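Side-chain contact in diguanylate cyclase (Pseudomonas aeruginosa, PDB 5M3C), which pairs a GGDEF domain, which holds guanosine-5'-triphosphate and calcium in this model, with an EAL domain that also carries calcium: residues 364-367 / 368-372. Sequence-based numbering, arbitrary orientation.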
ATOM      1  N   ASP B 364      26.207  -1.187  13.876  1.00 85.11           N
ATOM      2  CA  ASP B 364      25.472  -0.278  12.996  1.00 84.03           C
ATOM      3  C   ASP B 364      24.644   0.713  13.814  1.00 83.24           C
ATOM      4  O   ASP B 364      23.843   0.309  14.656  1.00 81.86           O
ATOM      5  CB  ASP B 364      24.569  -1.064  12.041  1.00 83.42           C
ATOM      6  CG  ASP B 364      24.039  -0.213  10.898  1.00 83.02           C
ATOM      7  OD1 ASP B 364      23.340   0.788  11.163  1.00 82.37           O
ATOM      8  OD2 ASP B 364      24.316  -0.552   9.728  1.00 82.63           O
ATOM      9  N   PRO B 365      24.838   2.018  13.561  1.00 83.54           N
ATOM     10  CA  PRO B 365      24.147   3.062  14.323  1.00 83.12           C
ATOM     11  C   PRO B 365      22.655   3.134  14.005  1.00 81.97           C
ATOM     12  O   PRO B 365      21.837   3.313  14.908  1.00 80.36           O
ATOM     13  CB  PRO B 365      24.848   4.361  13.887  1.00 83.37           C
ATOM     14  CG  PRO B 365      25.910   3.977  12.905  1.00 83.62           C
ATOM     15  CD  PRO B 365      25.647   2.572  12.464  1.00 83.41           C
ATOM     16  N   HIS B 366      22.317   2.997  12.726  1.00 80.96           N
ATOM     17  CA  HIS B 366      20.934   3.081  12.268  1.00 79.12           C
ATOM     18  C   HIS B 366      20.080   1.954  12.838  1.00 76.96           C
ATOM     19  O   HIS B 366      19.006   2.197  13.386  1.00 76.62           O
ATOM     20  CB  HIS B 366      20.887   3.038  10.739  1.00 80.12           C
ATOM     21  CG  HIS B 366      19.501   2.957  10.179  1.00 81.52           C
ATOM     22  ND1 HIS B 366      18.730   4.074   9.938  1.00 82.25           N
ATOM     23  CD2 HIS B 366      18.748   1.894   9.810  1.00 81.46           C
ATOM     24  CE1 HIS B 366      17.562   3.702   9.445  1.00 81.89           C
ATOM     25  NE2 HIS B 366      17.547   2.384   9.357  1.00 81.01           N
ATOM     26  N   ASP B 367      20.560   0.723  12.700  1.00 74.42           N
ATOM     27  CA  ASP B 367      19.827  -0.442  13.185  1.00 73.05           C
ATOM     28  C   ASP B 367      19.608  -0.373  14.693  1.00 71.40           C
ATOM     29  O   ASP B 367      18.621  -0.899  15.208  1.00 70.03           O
ATOM     30  CB  ASP B 367      20.566  -1.733  12.821  1.00 73.42           C
ATOM     31  CG  ASP B 367      20.385  -2.122  11.363  1.00 74.19           C
ATOM     32  OD1 ASP B 367      19.640  -1.426  10.640  1.00 73.94           O
ATOM     33  OD2 ASP B 367      20.988  -3.131  10.940  1.00 75.02           O
ATOM     34  N   ALA B 368      20.530   0.275  15.397  1.00 70.53           N
ATOM     35  CA  ALA B 368      20.397   0.463  16.836  1.00 70.00           C
ATOM     36  C   ALA B 368      19.246   1.416  17.135  1.00 68.35           C
ATOM     37  O   ALA B 368      18.393   1.129  17.975  1.00 67.30           O
ATOM     38  CB  ALA B 368      21.695   0.997  17.424  1.00 70.74           C
ATOM     39  N   ALA B 369      19.229   2.546  16.434  1.00 67.32           N
ATOM     40  CA  ALA B 369      18.207   3.573  16.630  1.00 66.62           C
ATOM     41  C   ALA B 369      16.807   3.010  16.420  1.00 65.42           C
ATOM     42  O   ALA B 369      15.901   3.246  17.222  1.00 64.79           O
ATOM     43  CB  ALA B 369      18.449   4.739  15.682  1.00 66.71           C
ATOM     44  N   ILE B 370      16.643   2.265  15.332  1.00 64.13           N
ATOM     45  CA  ILE B 370      15.359   1.663  14.996  1.00 62.14           C
ATOM     46  C   ILE B 370      14.943   0.618  16.020  1.00 60.84           C
ATOM     47  O   ILE B 370      13.795   0.591  16.444  1.00 60.20           O
ATOM     48  CB  ILE B 370      15.400   0.996  13.611  1.00 62.06           C
ATOM     49  CG1 ILE B 370      15.797   2.015  12.541  1.00 62.70           C
ATOM     50  CG2 ILE B 370      14.052   0.374  13.284  1.00 61.85           C
ATOM     51  CD1 ILE B 370      15.011   3.307  12.601  1.00 63.42           C
ATOM     52  N   THR B 371      15.871  -0.251  16.407  1.00 59.83           N
ATOM     53  CA  THR B 371      15.573  -1.278  17.397  1.00 60.02           C
ATOM     54  C   THR B 371      15.193  -0.619  18.719  1.00 59.76           C
ATOM     55  O   THR B 371      14.275  -1.062  19.407  1.00 58.37           O
ATOM     56  CB  THR B 371      16.770  -2.224  17.615  1.00 59.91           C
ATOM     57  OG1 THR B 371      17.134  -2.835  16.370  1.00 59.70           O
ATOM     58  CG2 THR B 371      16.422  -3.307  18.625  1.00 59.41           C
ATOM     59  N   ARG B 372      15.904   0.449  19.060  1.00 60.90           N
ATOM     60  CA  ARG B 372      15.643   1.189  20.288  1.00 62.36           C
ATOM     61  C   ARG B 372      14.279   1.878  20.192  1.00 62.14           C
ATOM     62  O   ARG B 372      13.555   1.991  21.179  1.00 62.48           O
ATOM     63  CB  ARG B 372      16.757   2.214  20.515  1.00 63.17           C
ATOM     64  CG  ARG B 372      17.152   2.436  21.968  1.00 63.64           C
ATOM     65  CD  ARG B 372      18.643   2.738  22.074  1.00 64.38           C
ATOM     66  NE  ARG B 372      19.127   3.521  20.936  1.00 64.12           N
ATOM     67  CZ  ARG B 372      20.390   3.541  20.515  1.00 63.90           C
ATOM     68  NH1 ARG B 372      21.319   2.819  21.130  1.00 63.18           N
ATOM     69  NH2 ARG B 372      20.724   4.282  19.466  1.00 63.64           N
TER
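Thr-371 grips the carbonyl of Asp-367 twice, one turn back in the first turns of helix 365-380 of the EAL domain. Its OG1 reaches Asp-367 O at 2.7 Å and its backbone N reaches the same oxygen at 3.1 Å, the two donors coming from opposite faces of the carbonyl plane. The hydroxyl can do this because OG1 stands beside its own backbone N (chi1 -58°), turned back toward the preceding turn. Ahead of this, Asp-364 is the N-cap: its OD1 takes the N-H of Asp-367 at 3.2 Å, from above the carboxylate plane, and a weak, bent bond from the N-H of His-366. The carboxylate would also be expected to suit the positive end of the helix dipole. Ordinary helical bonds follow, Ala-369 N to Pro-365 O and a straighter one, Ile-370 N to His-366 O at 3.1 Å, while Ala-368 N makes only a weak bond to Asp-364 O.

Several side chains here face other parts of the fold: Phe-357 of helix 355-358 packs on Asp-367, Ile-370 and Thr-371, and Phe-398 of helix 393-401 lies against Ala-368. The second subunit also reaches the helix: His-366 NE2 hydrogen-bonds Ser-341 OG of that subunit, and Ile-370 packs on its Leu-340. CG of His-366, anti to the backbone N (chi1 173°), brings the imidazole across the Ile-370 side chain at a slant, a CH-pi contact. Ile-370 CG1 sits over one face of the His-366 ring, 4.0 Å from its centroid, and of the ring atoms His-366 NE2 is nearest to it, at 3.7 Å.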